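Local coordinates for xylose isomerase domain protein TIM barrel (PDB 3TVA) that probably acts as an isomerase of the xylose isomerase-like TIM-barrel family and binds a magnesium ion, at residues Ile123-Glu128 and Ile189-Gly194; Glu77-Ile82 and Arg87-Val92. All blocks are in the same frame, centred on the assembly; numbering follows the deposited sequence. Where two conformers were deposited one is given.

In the fold
Both contacts lie among the loops that follow strands of the TIM barrel, near the magnesium site made by Glu158, Asp184, His211 and Glu259. They are about 11 Å apart between centres. Contact 2 ties the loop after strand 66-71 to the far end of helix 82-88. Contact 1 joins the loop after strand 118-121 to the C-terminal region of helix 185-190. They touch at several points. Leu91 N lies 2.8 Å from Ile123 O, a probable hydrogen bond. Val92 packs on the carbonyls of Ile123 and Phe125, and Tyr79 CE1 packs 4.0 Å from Tyr191 OH. The side chains of Tyr79 and Tyr191 each lie about 9 Å from the magnesium ion and about 4 Å from a bound glycerol.

Contact 1 (Ile123-Glu128 and Ile189-Gly194); sequences IGFVPE and ILYGTG
Phe125 and Tyr191 meet near the magnesium site of the TIM barrel. Phe125 belongs to the loop between strand 118-121 and helix 132-149. Tyr191 follows Leu190, near the C-terminal end of helix 185-190. Their CA atoms are 11.1 Å apart, so the rings span the gap between the backbones. Phe125 has two conformers, and the ring geometry given here belongs to one of them. The far end of its ring does the touching. Phe125 CZ lies 3.5 Å from Tyr191 CE1, and Phe125 CE2 is 3.8 Å from the same atom. Tyr191 CD1 completes the touching side, 3.9 Å from Phe125 CZ. The ring planes are inclined at 73° and the centroids are 5.6 Å apart. In Tyr191, CG lies beside the backbone N and anti to the carbonyl carbon (chi1 -71°), which sends the ring toward Phe125. The contact is apolar and small, burying 76 Å² in total.

The backbone behind Tyr191 turns sharply. Gly192 has positive phi and is the C-prime residue of a Schellman motif. Thr193 N reaches back to Met188 O, and Gly192 N makes a weak hydrogen bond of 3.1 Å to Ile189 O.

Other side chains extend the cluster. Thr85 of helix 82-88 touches both rings, and Trp227 meets the Tyr191 ring. The Tyr191 side chain also lies about 7 Å from that of the magnesium ligand Glu158. This is aromatic packing between the loop after strand 118-121 and the C-terminal region of helix 185-190, beside the metal site of a TIM barrel.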
loop_
_atom_site.group_PDB
_atom_site.type_symbol
_atom_site.label_atom_id
_atom_site.label_comp_id
_atom_site.label_asym_id
_atom_site.label_seq_id
_atom_site.Cartn_x
_atom_site.Cartn_y
_atom_site.Cartn_z
ATOM N N ILE A 123 9.232 1.050 -0.261
ATOM C CA ILE A 123 10.612 1.130 0.209
ATOM C C ILE A 123 11.545 1.863 -0.772
ATOM O O ILE A 123 12.623 2.319 -0.388
ATOM C CB ILE A 123 11.159 -0.263 0.614
ATOM C CG1 ILE A 123 12.266 -0.118 1.661
ATOM C CG2 ILE A 123 11.590 -1.061 -0.607
ATOM C CD1 ILE A 123 12.754 -1.454 2.253
ATOM N N GLY A 124 11.102 2.023 -2.016
ATOM C CA GLY A 124 11.905 2.684 -3.040
ATOM C C GLY A 124 12.472 1.695 -4.036
ATOM O O GLY A 124 12.112 0.511 -4.005
ATOM N N PHE A 125 13.389 2.135 -4.894
ATOM C CA PHE A 125 13.812 1.258 -5.983
ATOM C C PHE A 125 14.962 0.401 -5.482
ATOM O O PHE A 125 16.093 0.859 -5.370
ATOM C CB PHE A 125 14.272 2.090 -7.191
ATOM C CG PHE A 125 13.144 2.552 -8.089
ATOM C CD1 PHE A 125 13.227 2.392 -9.469
ATOM C CD2 PHE A 125 12.003 3.145 -7.556
ATOM C CE1 PHE A 125 12.199 2.822 -10.298
ATOM C CE2 PHE A 125 10.970 3.558 -8.374
ATOM C CZ PHE A 125 11.069 3.403 -9.747
ATOM N N VAL A 126 14.659 -0.872 -5.245
ATOM C CA VAL A 126 15.586 -1.810 -4.618
ATOM C C VAL A 126 16.745 -2.076 -5.578
ATOM O O VAL A 126 16.525 -2.472 -6.718
ATOM C CB VAL A 126 14.889 -3.148 -4.251
ATOM C CG1 VAL A 126 15.918 -4.194 -3.763
ATOM C CG2 VAL A 126 13.802 -2.919 -3.210
ATOM N N PRO A 127 17.978 -1.821 -5.124
ATOM C CA PRO A 127 19.206 -2.010 -5.914
ATOM C C PRO A 127 19.417 -3.475 -6.292
ATOM O O PRO A 127 18.860 -4.354 -5.633
ATOM C CB PRO A 127 20.315 -1.598 -4.941
ATOM C CG PRO A 127 19.648 -0.814 -3.877
ATOM C CD PRO A 127 18.261 -1.342 -3.764
ATOM N N GLU A 128 20.205 -3.722 -7.335
ATOM C CA GLU A 128 20.648 -5.070 -7.681
ATOM C C GLU A 128 21.343 -5.672 -6.472
ATOM O O GLU A 128 22.034 -4.966 -5.744
ATOM C CB GLU A 128 21.638 -5.025 -8.843
ATOM C CG GLU A 128 21.025 -4.876 -10.224
ATOM C CD GLU A 128 22.085 -4.884 -11.331
ATOM O OE1 GLU A 128 23.131 -5.557 -11.160
ATOM O OE2 GLU A 128 21.878 -4.210 -12.368
ATOM N N ILE A 189 1.596 -1.848 -13.579
ATOM C CA ILE A 189 1.232 -1.292 -14.868
ATOM C C ILE A 189 1.745 0.136 -15.005
ATOM O O ILE A 189 2.218 0.538 -16.069
ATOM C CB ILE A 189 -0.284 -1.365 -15.084
ATOM C CG1 ILE A 189 -0.710 -2.835 -15.137
ATOM C CG2 ILE A 189 -0.674 -0.638 -16.352
ATOM C CD1 ILE A 189 -2.187 -3.050 -15.377
ATOM N N LEU A 190 1.660 0.897 -13.919
ATOM C CA LEU A 190 2.119 2.282 -13.929
ATOM C C LEU A 190 3.627 2.345 -14.191
ATOM O O LEU A 190 4.079 3.106 -15.050
ATOM C CB LEU A 190 1.735 2.984 -12.622
ATOM C CG LEU A 190 0.233 3.226 -12.431
ATOM C CD1 LEU A 190 -0.068 3.691 -11.008
ATOM C CD2 LEU A 190 -0.287 4.257 -13.449
ATOM N N TYR A 191 4.397 1.515 -13.490
ATOM C CA TYR A 191 5.833 1.410 -13.750
ATOM C C TYR A 191 6.176 0.709 -15.061
ATOM O O TYR A 191 7.303 0.804 -15.539
ATOM C CB TYR A 191 6.538 0.691 -12.601
ATOM C CG TYR A 191 6.621 1.506 -11.336
ATOM C CD1 TYR A 191 7.511 2.563 -11.223
ATOM C CD2 TYR A 191 5.815 1.211 -10.251
ATOM C CE1 TYR A 191 7.582 3.313 -10.052
ATOM C CE2 TYR A 191 5.871 1.950 -9.091
ATOM C CZ TYR A 191 6.756 2.996 -8.992
ATOM O OH TYR A 191 6.799 3.718 -7.825
ATOM N N GLY A 192 5.214 -0.006 -15.636
ATOM C CA GLY A 192 5.432 -0.708 -16.898
ATOM C C GLY A 192 6.339 -1.933 -16.782
ATOM O O GLY A 192 6.962 -2.361 -17.747
ATOM N N THR A 193 6.422 -2.492 -15.584
ATOM C CA THR A 193 7.352 -3.580 -15.327
ATOM C C THR A 193 6.951 -4.991 -15.801
ATOM O O THR A 193 7.741 -5.669 -16.471
ATOM C CB THR A 193 7.687 -3.620 -13.854
ATOM O OG1 THR A 193 6.473 -3.644 -13.109
ATOM C CG2 THR A 193 8.436 -2.370 -13.494
ATOM N N GLY A 194 5.742 -5.430 -15.473
ATOM C CA GLY A 194 5.350 -6.805 -15.758
ATOM C C GLY A 194 3.896 -7.081 -15.424
ATOM O O GLY A 194 3.291 -6.328 -14.649
#

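Contact 2 (Glu77-Ile82 and Arg87-Val92); sequences ESYADI and RTVGLV
Glu77 and Ser78 grip Gly90 and Thr88 through two hydrogen bonds, each pairing a side chain with a backbone NH. Gly90 N donates to Glu77 OE2 at 2.8 Å, with an N-H...O angle of 150°. The carboxylate uses the anti lone pair of OE2, the one away from OE1. Its other oxygen, OE1, is bonded to Phe74 N, so both oxygens hold backbone. Ser78 N donates to Thr88 OG1, also at 2.8 Å. Thr88 OG1 stands between its own N and carbonyl carbon, facing Ser78. It also bonds Thr84 O, one turn back in the helix. The Glu77 chain adds van der Waals contact with the Thr88 carbonyl, 3.6 Å from Glu77 CG to Thr88 O.

A third hydrogen bond stays within the loop. Ala80 N donates to Ser78 OG at 3.3 Å, forming an ST turn.

The apolar part centres on Val89, which lies across Tyr79 at about a right angle. Val89 CG2 sits over one face of the Tyr79 ring, 4.0 Å from its centroid and 15° off the normal, a CH-pi contact. The other branch, Val89 CG1, packs near the phenol end, 3.3 Å from Tyr79 OH. That hydroxyl is hydrogen-bonded to His122 ND1.

Residues before and after helix 82-88 are thus brought together. Asp81 is the N-cap of this short helix, and Val89 is the first residue to leave it. The contact links the two ends of the helix in the segment after TIM-barrel strand 66-71, with the Tyr79 side chain about 4 Å from a bound glycerol that may mark a pocket.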
loop_
_atom_site.group_PDB
_atom_site.type_symbol
_atom_site.label_atom_id
_atom_site.label_comp_id
_atom_site.label_asym_id
_atom_site.label_seq_id
_atom_site.Cartn_x
_atom_site.Cartn_y
_atom_site.Cartn_z
ATOM N N GLU A 77 9.471 13.307 -0.945
ATOM C CA GLU A 77 9.172 12.235 -1.894
ATOM C C GLU A 77 8.449 12.803 -3.110
ATOM O O GLU A 77 7.448 13.508 -2.974
ATOM C CB GLU A 77 8.334 11.147 -1.240
ATOM C CG GLU A 77 9.116 10.271 -0.272
ATOM C CD GLU A 77 8.314 9.066 0.190
ATOM O OE1 GLU A 77 7.113 9.240 0.498
ATOM O OE2 GLU A 77 8.883 7.945 0.236
ATOM N N SER A 78 8.956 12.514 -4.303
ATOM C CA SER A 78 8.259 12.964 -5.498
ATOM C C SER A 78 8.068 11.863 -6.534
ATOM O O SER A 78 9.019 11.197 -6.938
ATOM C CB SER A 78 8.983 14.146 -6.138
ATOM O OG SER A 78 8.385 14.451 -7.375
ATOM N N TYR A 79 6.819 11.701 -6.951
ATOM C CA TYR A 79 6.395 10.760 -7.991
ATOM C C TYR A 79 6.323 11.378 -9.405
ATOM O O TYR A 79 5.688 10.806 -10.298
ATOM C CB TYR A 79 5.108 10.013 -7.602
ATOM C CG TYR A 79 5.292 9.049 -6.434
ATOM C CD1 TYR A 79 5.622 7.712 -6.649
ATOM C CD2 TYR A 79 5.137 9.479 -5.119
ATOM C CE1 TYR A 79 5.790 6.827 -5.582
ATOM C CE2 TYR A 79 5.305 8.605 -4.046
ATOM C CZ TYR A 79 5.623 7.279 -4.289
ATOM O OH TYR A 79 5.793 6.408 -3.228
ATOM N N ALA A 80 6.848 12.596 -9.562
ATOM C CA ALA A 80 6.683 13.373 -10.800
ATOM C C ALA A 80 6.948 12.573 -12.063
ATOM O O ALA A 80 6.221 12.693 -13.045
ATOM C CB ALA A 80 7.586 14.613 -10.787
ATOM N N ASP A 81 8.003 11.771 -12.050
ATOM C CA ASP A 81 8.230 10.848 -13.147
ATOM C C ASP A 81 8.970 9.636 -12.606
ATOM O O ASP A 81 9.287 9.584 -11.406
ATOM C CB ASP A 81 8.947 11.516 -14.350
ATOM C CG ASP A 81 10.301 12.127 -13.989
ATOM O OD1 ASP A 81 10.993 11.626 -13.076
ATOM O OD2 ASP A 81 10.686 13.119 -14.643
ATOM N N ILE A 82 9.239 8.659 -13.468
ATOM C CA ILE A 82 9.857 7.414 -13.000
ATOM C C ILE A 82 11.280 7.614 -12.420
ATOM O O ILE A 82 11.549 7.161 -11.308
ATOM C CB ILE A 82 9.697 6.250 -14.017
ATOM C CG1 ILE A 82 8.200 5.923 -14.149
ATOM C CG2 ILE A 82 10.489 4.993 -13.566
ATOM C CD1 ILE A 82 7.835 4.865 -15.186
ATOM N N ARG A 87 14.907 8.349 -7.511
ATOM C CA ARG A 87 15.827 9.272 -6.865
ATOM C C ARG A 87 15.340 9.725 -5.480
ATOM O O ARG A 87 16.139 9.884 -4.564
ATOM C CB ARG A 87 16.041 10.488 -7.786
ATOM C CG ARG A 87 17.012 11.542 -7.270
ATOM C CD ARG A 87 17.320 12.607 -8.345
ATOM N NE ARG A 87 16.157 13.427 -8.691
ATOM C CZ ARG A 87 15.543 13.408 -9.870
ATOM N NH1 ARG A 87 14.497 14.196 -10.079
ATOM N NH2 ARG A 87 15.975 12.613 -10.843
ATOM N N THR A 88 14.051 10.029 -5.363
ATOM C CA THR A 88 13.485 10.577 -4.113
ATOM C C THR A 88 12.622 9.749 -3.147
ATOM O O THR A 88 12.280 10.236 -2.066
ATOM C CB THR A 88 12.715 11.883 -4.398
ATOM O OG1 THR A 88 11.466 11.577 -5.042
ATOM C CG2 THR A 88 13.553 12.803 -5.286
ATOM N N VAL A 89 12.261 8.523 -3.503
ATOM C CA VAL A 89 11.178 7.867 -2.770
ATOM C C VAL A 89 11.710 6.728 -1.923
ATOM O O VAL A 89 12.597 5.992 -2.352
ATOM C CB VAL A 89 10.050 7.381 -3.742
ATOM C CG1 VAL A 89 9.127 6.344 -3.086
ATOM C CG2 VAL A 89 9.239 8.575 -4.255
ATOM N N GLY A 90 11.183 6.605 -0.709
ATOM C CA GLY A 90 11.434 5.437 0.125
ATOM C C GLY A 90 12.666 5.544 1.006
ATOM O O GLY A 90 13.169 6.640 1.260
ATOM N N LEU A 91 13.151 4.396 1.472
ATOM C CA LEU A 91 14.321 4.334 2.346
ATOM C C LEU A 91 15.591 4.281 1.524
ATOM O O LEU A 91 16.690 4.486 2.037
ATOM C CB LEU A 91 14.252 3.092 3.242
ATOM C CG LEU A 91 13.016 2.972 4.138
ATOM C CD1 LEU A 91 13.178 1.786 5.091
ATOM C CD2 LEU A 91 12.784 4.279 4.922
ATOM N N VAL A 92 15.438 4.023 0.235
ATOM C CA VAL A 92 16.600 3.831 -0.639
ATOM C C VAL A 92 17.531 5.061 -0.803
ATOM O O VAL A 92 18.751 4.927 -0.655
ATOM C CB VAL A 92 16.176 3.198 -2.004
ATOM C CG1 VAL A 92 17.275 3.349 -3.053
ATOM C CG2 VAL A 92 15.807 1.731 -1.808
#